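Local coordinates for alpha-glucosidase (Pseudoalteromonas sp. K8, PDB 5HQA), which hydrolyses alpha-glucosides as a calcium-binding, chloride-activated glycoside hydrolase of family 97, at residues Pro487-Asp496 / Pro526-Tyr537; Lys617-Lys625 / Thr645-Gly653. All blocks are in the same frame, centred on the assembly; numbering follows the deposited sequence. Where two conformers were deposited one is given.

Overall arrangement
Contact 1 (487-496 with 526-537) comes first along the chain and is complete before contact 2 (617-625 with 645-653) begins. It belongs to the barrel-like family 97 domain, where strand 527-529 is one of the parallel strands of the barrel, next to strand 264-269. Contact 2 lies in the C-terminal beta domain, where strand 611-618 pairs with strand 653-660 and strand 643-648 with strand 596-601. Their centres are 20 Å apart and their nearest atoms about 10 Å, so they do not touch. Helix 513-522 and the loop before it approach both: Leu513, Leu519 and Tyr520 meet contact 1, Thr512 and Lys515 meet contact 2, linking the two domains.

Contact 1: Pro487-Asp496 / Pro526-Tyr537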
loop_
_atom_site.group_PDB
_atom_site.type_symbol
_atom_site.label_atom_id
_atom_site.label_comp_id
_atom_site.label_asym_id
_atom_site.label_seq_id
_atom_site.Cartn_x
_atom_site.Cartn_y
_atom_site.Cartn_z
ATOM N N PRO A 487 -3.677 0.023 -1.591
ATOM C CA PRO A 487 -3.206 -0.111 -2.983
ATOM C C PRO A 487 -1.718 0.178 -3.144
ATOM O O PRO A 487 -1.118 0.941 -2.384
ATOM C CB PRO A 487 -4.055 0.915 -3.751
ATOM C CG PRO A 487 -4.625 1.842 -2.697
ATOM C CD PRO A 487 -4.784 0.989 -1.464
ATOM N N MET A 488 -1.117 -0.445 -4.158
ATOM C CA MET A 488 0.293 -0.232 -4.444
ATOM C C MET A 488 0.490 0.049 -5.920
ATOM O O MET A 488 -0.059 -0.662 -6.767
ATOM C CB MET A 488 1.145 -1.434 -4.047
ATOM C CG MET A 488 2.616 -1.249 -4.425
ATOM S SD MET A 488 3.608 -2.704 -4.080
ATOM C CE MET A 488 5.239 -2.145 -4.609
ATOM N N ASP A 489 1.286 1.080 -6.214
ATOM C CA ASP A 489 1.756 1.387 -7.567
ATOM C C ASP A 489 2.981 0.516 -7.851
ATOM O O ASP A 489 4.130 0.927 -7.678
ATOM C CB ASP A 489 2.083 2.878 -7.678
ATOM C CG ASP A 489 2.462 3.312 -9.100
ATOM O OD1 ASP A 489 1.797 2.868 -10.072
ATOM O OD2 ASP A 489 3.416 4.129 -9.240
ATOM N N PHE A 490 2.724 -0.725 -8.291
ATOM C CA PHE A 490 3.792 -1.694 -8.548
ATOM C C PHE A 490 4.456 -1.494 -9.911
ATOM O O PHE A 490 5.603 -1.926 -10.104
ATOM C CB PHE A 490 3.226 -3.121 -8.449
ATOM C CG PHE A 490 4.266 -4.203 -8.611
ATOM C CD1 PHE A 490 4.965 -4.679 -7.509
ATOM C CD2 PHE A 490 4.549 -4.737 -9.868
ATOM C CE1 PHE A 490 5.938 -5.666 -7.654
ATOM C CE2 PHE A 490 5.526 -5.723 -10.028
ATOM C CZ PHE A 490 6.221 -6.185 -8.916
ATOM N N THR A 491 3.770 -0.819 -10.836
ATOM C CA THR A 491 4.061 -0.673 -12.267
ATOM C C THR A 491 4.239 -2.048 -12.915
ATOM O O THR A 491 5.349 -2.420 -13.315
ATOM C CB THR A 491 5.271 0.248 -12.528
ATOM O OG1 THR A 491 6.505 -0.408 -12.221
ATOM C CG2 THR A 491 5.170 1.535 -11.705
ATOM N N PRO A 492 3.159 -2.815 -13.069
ATOM C CA PRO A 492 3.248 -4.135 -13.698
ATOM C C PRO A 492 3.394 -4.023 -15.214
ATOM O O PRO A 492 3.411 -2.934 -15.789
ATOM C CB PRO A 492 1.916 -4.778 -13.317
ATOM C CG PRO A 492 0.981 -3.627 -13.252
ATOM C CD PRO A 492 1.781 -2.502 -12.651
ATOM N N GLY A 493 3.508 -5.183 -15.862
ATOM C CA GLY A 493 3.349 -5.242 -17.307
ATOM C C GLY A 493 4.616 -5.153 -18.138
ATOM O O GLY A 493 4.593 -4.586 -19.234
ATOM N N ILE A 494 5.723 -5.714 -17.666
ATOM C CA ILE A 494 6.936 -5.746 -18.483
ATOM C C ILE A 494 6.827 -6.909 -19.463
ATOM O O ILE A 494 6.680 -8.068 -19.059
ATOM C CB ILE A 494 8.201 -5.858 -17.613
ATOM C CG1 ILE A 494 8.381 -4.597 -16.761
ATOM C CG2 ILE A 494 9.441 -6.066 -18.483
ATOM C CD1 ILE A 494 8.515 -3.316 -17.582
ATOM N N PHE A 495 6.887 -6.598 -20.757
ATOM C CA PHE A 495 6.776 -7.589 -21.821
ATOM C C PHE A 495 8.118 -8.026 -22.374
ATOM O O PHE A 495 8.251 -9.178 -22.792
ATOM C CB PHE A 495 5.938 -7.048 -22.986
ATOM C CG PHE A 495 4.458 -7.275 -22.826
ATOM C CD1 PHE A 495 3.908 -7.498 -21.579
ATOM C CD2 PHE A 495 3.622 -7.275 -23.934
ATOM C CE1 PHE A 495 2.535 -7.702 -21.435
ATOM C CE2 PHE A 495 2.257 -7.489 -23.803
ATOM C CZ PHE A 495 1.710 -7.704 -22.554
ATOM N N ASP A 496 9.099 -7.130 -22.438
ATOM C CA ASP A 496 10.456 -7.529 -22.800
ATOM C C ASP A 496 11.192 -7.832 -21.499
ATOM O O ASP A 496 11.618 -6.923 -20.775
ATOM C CB ASP A 496 11.164 -6.454 -23.616
ATOM C CG ASP A 496 12.630 -6.811 -23.890
ATOM O OD1 ASP A 496 12.992 -8.003 -23.731
ATOM O OD2 ASP A 496 13.416 -5.906 -24.260
ATOM N N PRO A 526 -5.807 1.828 -7.928
ATOM C CA PRO A 526 -6.770 2.520 -8.803
ATOM C C PRO A 526 -6.136 3.054 -10.070
ATOM O O PRO A 526 -6.849 3.274 -11.060
ATOM C CB PRO A 526 -7.296 3.658 -7.918
ATOM C CG PRO A 526 -6.162 3.931 -6.979
ATOM C CD PRO A 526 -5.554 2.582 -6.688
ATOM N N ILE A 527 -4.826 3.284 -10.070
ATOM C CA ILE A 527 -4.085 3.539 -11.298
ATOM C C ILE A 527 -3.092 2.403 -11.475
ATOM O O ILE A 527 -2.429 1.992 -10.517
ATOM C CB ILE A 527 -3.386 4.915 -11.315
ATOM C CG1 ILE A 527 -2.455 5.098 -10.119
ATOM C CG2 ILE A 527 -4.423 6.039 -11.380
ATOM C CD1 ILE A 527 -1.533 6.306 -10.267
ATOM N N GLN A 528 -3.042 1.861 -12.684
ATOM C CA GLN A 528 -2.164 0.757 -13.031
ATOM C C GLN A 528 -1.313 1.197 -14.208
ATOM O O GLN A 528 -1.843 1.659 -15.222
ATOM C CB GLN A 528 -2.963 -0.499 -13.397
ATOM C CG GLN A 528 -3.735 -1.144 -12.218
ATOM C CD GLN A 528 -2.838 -1.991 -11.312
ATOM O OE1 GLN A 528 -1.609 -1.862 -11.327
ATOM N NE2 GLN A 528 -3.454 -2.856 -10.514
ATOM N N MET A 529 -0.005 1.069 -14.074
ATOM C CA MET A 529 0.873 1.391 -15.184
ATOM C C MET A 529 1.016 0.188 -16.093
ATOM O O MET A 529 1.051 -0.952 -15.630
ATOM C CB MET A 529 2.249 1.828 -14.683
ATOM C CG MET A 529 3.051 2.563 -15.735
ATOM S SD MET A 529 4.635 3.061 -15.030
ATOM C CE MET A 529 5.215 4.183 -16.309
ATOM N N ALA A 530 1.067 0.449 -17.391
ATOM C CA ALA A 530 1.693 -0.469 -18.333
ATOM C C ALA A 530 3.120 0.041 -18.455
ATOM O O ALA A 530 3.389 1.000 -19.178
ATOM C CB ALA A 530 0.960 -0.499 -19.669
ATOM N N ALA A 531 4.032 -0.587 -17.711
ATOM C CA ALA A 531 5.336 -0.006 -17.420
ATOM C C ALA A 531 6.327 -0.073 -18.576
ATOM O O ALA A 531 7.324 0.663 -18.549
ATOM C CB ALA A 531 5.945 -0.710 -16.205
ATOM N N ASP A 532 6.099 -0.918 -19.583
ATOM C CA ASP A 532 7.152 -1.178 -20.557
ATOM C C ASP A 532 7.216 -0.087 -21.626
ATOM O O ASP A 532 6.346 0.782 -21.733
ATOM C CB ASP A 532 6.935 -2.533 -21.223
ATOM C CG ASP A 532 8.233 -3.219 -21.599
ATOM O OD1 ASP A 532 9.275 -2.532 -21.729
ATOM O OD2 ASP A 532 8.205 -4.458 -21.777
ATOM N N LEU A 533 8.270 -0.153 -22.435
ATOM C CA LEU A 533 8.371 0.714 -23.599
ATOM C C LEU A 533 7.255 0.377 -24.585
ATOM O O LEU A 533 6.954 -0.805 -24.798
ATOM C CB LEU A 533 9.731 0.537 -24.279
ATOM C CG LEU A 533 10.963 0.579 -23.368
ATOM C CD1 LEU A 533 12.241 0.375 -24.181
ATOM C CD2 LEU A 533 10.999 1.889 -22.629
ATOM N N PRO A 534 6.629 1.380 -25.210
ATOM C CA PRO A 534 5.538 1.087 -26.161
ATOM C C PRO A 534 5.887 0.045 -27.216
ATOM O O PRO A 534 5.057 -0.826 -27.507
ATOM C CB PRO A 534 5.255 2.459 -26.784
ATOM C CG PRO A 534 5.606 3.423 -25.674
ATOM C CD PRO A 534 6.815 2.828 -25.005
ATOM N N LYS A 535 7.095 0.090 -27.783
ATOM C CA LYS A 535 7.435 -0.867 -28.832
ATOM C C LYS A 535 7.367 -2.301 -28.326
ATOM O O LYS A 535 7.124 -3.224 -29.115
ATOM C CB LYS A 535 8.823 -0.570 -29.396
ATOM C CG LYS A 535 9.942 -0.777 -28.398
ATOM C CD LYS A 535 11.304 -0.493 -29.028
ATOM C CE LYS A 535 12.419 -0.719 -28.016
ATOM N NZ LYS A 535 13.764 -0.450 -28.595
ATOM N N ASN A 536 7.575 -2.513 -27.024
ATOM C CA ASN A 536 7.532 -3.873 -26.499
ATOM C C ASN A 536 6.104 -4.393 -26.407
ATOM O O ASN A 536 5.880 -5.606 -26.492
ATOM C CB ASN A 536 8.241 -3.922 -25.152
ATOM C CG ASN A 536 9.728 -3.723 -25.302
ATOM O OD1 ASN A 536 10.287 -4.073 -26.341
ATOM N ND2 ASN A 536 10.376 -3.144 -24.288
ATOM N N TYR A 537 5.128 -3.498 -26.261
ATOM C CA TYR A 537 3.732 -3.920 -26.336
ATOM C C TYR A 537 3.321 -4.188 -27.778
ATOM O O TYR A 537 2.585 -5.144 -28.052
ATOM C CB TYR A 537 2.838 -2.857 -25.705
ATOM C CG TYR A 537 3.064 -2.722 -24.220
ATOM C CD1 TYR A 537 2.984 -3.832 -23.386
ATOM C CD2 TYR A 537 3.376 -1.494 -23.648
ATOM C CE1 TYR A 537 3.188 -3.724 -22.023
ATOM C CE2 TYR A 537 3.588 -1.378 -22.278
ATOM C CZ TYR A 537 3.488 -2.498 -21.473
ATOM O OH TYR A 537 3.686 -2.403 -20.108
HETATM O O HOH W 1 0.127 -1.429 -9.440
HETATM O O HOH W 2 1.118 0.560 -11.251
HETATM O O HOH W 3 11.622 -3.978 -21.036
HETATM O O HOH W 4 13.177 -3.440 -23.387
HETATM O O HOH W 5 13.051 -4.558 -27.069
#
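Asp532 receives the backbone N-H groups of two successive residues, Phe495 and Asp496, on a single carboxylate oxygen. Phe495 N lies 2.7 Å from Asp532 OD2, on its anti side, while Asp496 N gives the straighter bond, with an N-H...O angle of 169°. This is the join between the loop 487-496 and the segment that runs from strand 527-529 of the TIM-barrel-like domain into helix 534-538. Asp532 OD1 accepts from Leu533 N and Asn536 ND2, both on the same face of the carboxylate, so four N-H groups fix its rotation. Without the carboxylate, as with an alanine here, the amides of Phe495 and Asp496 would probably lose their shared acceptor and the Asn536 amide would be freer to turn.

Tyr537 OH donates to Gly493 O at 2.5 Å, tilted 31° from the carbonyl plane, and accepts from Asp532 N. A side chain at Gly493 would press on that hydroxyl, and the local backbone angles themselves call for glycine. Further back, Ala531 N bonds to Pro492 O at 3.1 Å.

Two waters bridge the segments nearer the strand: one joins Met488 O and Phe490 N to Gln528 OE1, the other Asp489 OD1 and Thr491 N to Met529 N. Asp489 is also held by Tyr266, His436 and Asn434, and its side chain lies about 5 Å from that of the calcium ligand Glu455.

Packing completes the join. Thr491 runs alongside Met529, its CG2 3.7 Å from Met529 SD. The rings of Phe495 and Tyr537 form a T-shaped pair, planes at 71° and centroids 4.9 Å apart; the Tyr537 edge points at the Phe495 face, where Tyr537 CD1 comes within 3.5 Å of Phe495 CD2.

Contact 2: Lys617-Lys625 / Thr645-Gly653; sequences KDGKNAEWK and TLKLATSGG
Asp618 OD1 is gripped by two backbone N-H groups of the facing segment, Ala649 N at 2.9 Å and Gly653 N at 3.0 Å. They reach it from opposite faces of the carboxylate plane: Gly653 N on the syn side, Ala649 N from well above, 48° out of the plane. With CG anti to the carbonyl carbon, the carboxylate reaches into the bend between strands 643-648 and 653-660. In this C-terminal beta domain the contact thus ties the end of strand 611-618 and the loop after it to that connection. Gly652 lies against the same oxygen, and a CB there would clash with Asp618 OD1. The other oxygen, Asp618 OD2, is bonded to Thr512 OG1.

Farther along, the chain leaves the strand through a type I turn, Gly619 to Ala622, and returns to the bend. Ala622 CB meets Ala649 CB at 4.0 Å, while a water links Ala622 O to Thr650 N. Trp624 N donates to Thr650 OG1 at 3.2 Å, with an N-H...O angle of 155°. That hydroxyl sits between the backbone N and carbonyl carbon of Thr650 (chi1 55°), which turns it toward the tryptophan amide; a second water connects it to Glu623 OE2, while Glu623 OE1 accepts from Asn626 N.

The Trp624 indole presents its edge to Thr650 O, near the ring plane, and Trp624 CD1 also touches Ser651 CB at 3.4 Å. Over the centre of one ring face lies Lys625 CG, 3.4 Å above the plane. Ser651 OG is itself bonded to Gln510 O and Lys515 NZ.

Most direct bonds thus carry backbone N-H groups to side-chain oxygens, instead of pairing two strands by a backbone ladder. The two amide donors on OD1 would be expected to favour a negatively charged Asp618.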
loop_
_atom_site.group_PDB
_atom_site.type_symbol
_atom_site.label_atom_id
_atom_site.label_comp_id
_atom_site.label_asym_id
_atom_site.label_seq_id
_atom_site.Cartn_x
_atom_site.Cartn_y
_atom_site.Cartn_z
ATOM N N LYS A 617 -2.626 -17.742 -20.079
ATOM C CA LYS A 617 -1.949 -18.622 -19.138
ATOM C C LYS A 617 -0.589 -19.032 -19.682
ATOM O O LYS A 617 -0.285 -18.868 -20.871
ATOM C CB LYS A 617 -2.784 -19.872 -18.845
ATOM C CG LYS A 617 -3.168 -20.649 -20.100
ATOM C CD LYS A 617 -3.881 -21.939 -19.738
ATOM C CE LYS A 617 -4.755 -22.423 -20.872
ATOM N NZ LYS A 617 -5.236 -23.813 -20.643
ATOM N N ASP A 618 0.226 -19.577 -18.780
ATOM C CA ASP A 618 1.529 -20.101 -19.157
ATOM C C ASP A 618 1.373 -21.199 -20.190
ATOM O O ASP A 618 0.518 -22.080 -20.052
ATOM C CB ASP A 618 2.252 -20.649 -17.929
ATOM C CG ASP A 618 2.621 -19.563 -16.938
ATOM O OD1 ASP A 618 2.280 -19.695 -15.740
ATOM O OD2 ASP A 618 3.250 -18.573 -17.364
ATOM N N GLY A 619 2.203 -21.147 -21.226
ATOM C CA GLY A 619 2.262 -22.244 -22.164
ATOM C C GLY A 619 2.725 -23.531 -21.511
ATOM O O GLY A 619 3.296 -23.550 -20.420
ATOM N N LYS A 620 2.473 -24.625 -22.230
ATOM C CA LYS A 620 2.813 -25.971 -21.773
ATOM C C LYS A 620 4.233 -26.064 -21.210
ATOM O O LYS A 620 4.454 -26.659 -20.149
ATOM C CB LYS A 620 2.633 -26.933 -22.948
ATOM C CG LYS A 620 2.973 -28.373 -22.685
ATOM C CD LYS A 620 2.444 -29.228 -23.837
ATOM C CE LYS A 620 3.543 -30.038 -24.500
ATOM N NZ LYS A 620 3.062 -30.629 -25.783
ATOM N N ASN A 621 5.210 -25.486 -21.908
ATOM C CA ASN A 621 6.615 -25.619 -21.535
ATOM C C ASN A 621 7.189 -24.367 -20.886
ATOM O O ASN A 621 8.412 -24.270 -20.727
ATOM C CB ASN A 621 7.442 -25.993 -22.765
ATOM C CG ASN A 621 6.953 -27.264 -23.408
ATOM O OD1 ASN A 621 6.675 -28.241 -22.719
ATOM N ND2 ASN A 621 6.807 -27.251 -24.724
ATOM N N ALA A 622 6.344 -23.415 -20.501
ATOM C CA ALA A 622 6.828 -22.189 -19.881
ATOM C C ALA A 622 7.572 -22.481 -18.583
ATOM O O ALA A 622 7.182 -23.351 -17.801
ATOM C CB ALA A 622 5.659 -21.245 -19.599
ATOM N N GLU A 623 8.658 -21.744 -18.362
ATOM C CA GLU A 623 9.334 -21.693 -17.072
ATOM C C GLU A 623 10.151 -20.408 -17.062
ATOM O O GLU A 623 10.725 -20.036 -18.087
ATOM C CB GLU A 623 10.209 -22.936 -16.832
ATOM C CG GLU A 623 11.361 -23.114 -17.800
ATOM C CD GLU A 623 12.629 -22.370 -17.369
ATOM O OE1 GLU A 623 13.529 -22.194 -18.220
ATOM O OE2 GLU A 623 12.731 -21.964 -16.186
ATOM N N TRP A 624 10.197 -19.727 -15.910
ATOM C CA TRP A 624 10.582 -18.315 -15.940
ATOM C C TRP A 624 12.036 -18.095 -16.355
ATOM O O TRP A 624 12.353 -17.034 -16.898
ATOM C CB TRP A 624 10.312 -17.652 -14.584
ATOM C CG TRP A 624 11.229 -18.051 -13.448
ATOM C CD1 TRP A 624 11.009 -19.030 -12.519
ATOM C CD2 TRP A 624 12.487 -17.446 -13.102
ATOM N NE1 TRP A 624 12.056 -19.080 -11.624
ATOM C CE2 TRP A 624 12.974 -18.118 -11.959
ATOM C CE3 TRP A 624 13.253 -16.410 -13.655
ATOM C CZ2 TRP A 624 14.192 -17.786 -11.354
ATOM C CZ3 TRP A 624 14.466 -16.084 -13.057
ATOM C CH2 TRP A 624 14.918 -16.768 -11.914
ATOM N N LYS A 625 12.934 -19.053 -16.104
ATOM C CA LYS A 625 14.363 -18.782 -16.271
ATOM C C LYS A 625 14.740 -18.599 -17.735
ATOM O O LYS A 625 15.302 -17.565 -18.126
ATOM C CB LYS A 625 15.191 -19.903 -15.640
ATOM C CG LYS A 625 15.041 -19.948 -14.126
ATOM C CD LYS A 625 15.849 -21.074 -13.501
ATOM C CE LYS A 625 15.697 -21.061 -11.980
ATOM N NZ LYS A 625 16.304 -22.277 -11.377
ATOM N N THR A 645 -8.942 -25.501 -13.592
ATOM C CA THR A 645 -7.663 -25.946 -13.062
ATOM C C THR A 645 -6.611 -24.964 -13.550
ATOM O O THR A 645 -6.335 -24.891 -14.754
ATOM C CB THR A 645 -7.338 -27.363 -13.514
ATOM O OG1 THR A 645 -8.363 -28.248 -13.057
ATOM C CG2 THR A 645 -6.002 -27.800 -12.940
ATOM N N LEU A 646 -6.049 -24.189 -12.627
ATOM C CA LEU A 646 -4.939 -23.307 -12.960
ATOM C C LEU A 646 -3.639 -24.097 -12.924
ATOM O O LEU A 646 -3.347 -24.778 -11.938
ATOM C CB LEU A 646 -4.873 -22.138 -11.976
ATOM C CG LEU A 646 -6.137 -21.282 -11.906
ATOM C CD1 LEU A 646 -6.010 -20.231 -10.814
ATOM C CD2 LEU A 646 -6.407 -20.640 -13.259
ATOM N N LYS A 647 -2.865 -24.019 -14.001
ATOM C CA LYS A 647 -1.549 -24.651 -14.071
ATOM C C LYS A 647 -0.535 -23.530 -14.237
ATOM O O LYS A 647 -0.336 -23.008 -15.340
ATOM C CB LYS A 647 -1.469 -25.659 -15.205
ATOM C CG LYS A 647 -2.533 -26.718 -15.106
ATOM C CD LYS A 647 -1.941 -28.107 -15.035
ATOM C CE LYS A 647 -3.012 -29.124 -15.400
ATOM N NZ LYS A 647 -2.454 -30.435 -15.848
ATOM N N LEU A 648 0.102 -23.162 -13.133
ATOM C CA LEU A 648 1.031 -22.046 -13.089
ATOM C C LEU A 648 2.450 -22.573 -13.266
ATOM O O LEU A 648 2.861 -23.502 -12.563
ATOM C CB LEU A 648 0.892 -21.295 -11.759
ATOM C CG LEU A 648 -0.199 -20.219 -11.614
ATOM C CD1 LEU A 648 -1.501 -20.592 -12.297
ATOM C CD2 LEU A 648 -0.455 -19.867 -10.158
ATOM N N ALA A 649 3.188 -21.995 -14.216
ATOM C CA ALA A 649 4.585 -22.365 -14.393
ATOM C C ALA A 649 5.410 -21.842 -13.217
ATOM O O ALA A 649 4.910 -21.116 -12.352
ATOM C CB ALA A 649 5.122 -21.809 -15.711
ATOM N N THR A 650 6.692 -22.217 -13.178
ATOM C CA THR A 650 7.582 -21.615 -12.190
ATOM C C THR A 650 7.572 -20.099 -12.351
ATOM O O THR A 650 7.748 -19.579 -13.458
ATOM C CB THR A 650 9.001 -22.160 -12.326
ATOM O OG1 THR A 650 9.469 -21.963 -13.670
ATOM C CG2 THR A 650 9.032 -23.653 -11.975
ATOM N N SER A 651 7.331 -19.400 -11.241
ATOM C CA SER A 651 7.082 -17.956 -11.223
ATOM C C SER A 651 6.132 -17.545 -12.346
ATOM O O SER A 651 6.341 -16.560 -13.060
ATOM C CB SER A 651 8.386 -17.165 -11.282
ATOM O OG SER A 651 8.161 -15.854 -10.771
ATOM N N GLY A 652 5.061 -18.324 -12.495
ATOM C CA GLY A 652 4.069 -18.091 -13.515
ATOM C C GLY A 652 2.776 -17.510 -12.967
ATOM O O GLY A 652 2.662 -17.119 -11.802
ATOM N N GLY A 653 1.780 -17.463 -13.844
ATOM C CA GLY A 653 0.517 -16.843 -13.489
ATOM C C GLY A 653 -0.509 -17.069 -14.575
ATOM O O GLY A 653 -0.208 -17.599 -15.649
HETATM O O HOH W 6 -0.554 -20.312 -16.080
HETATM O O HOH W 7 -0.950 -23.212 -17.957
HETATM O O HOH W 8 7.293 -24.368 -15.231
HETATM O O HOH W 9 12.075 -22.990 -13.808
#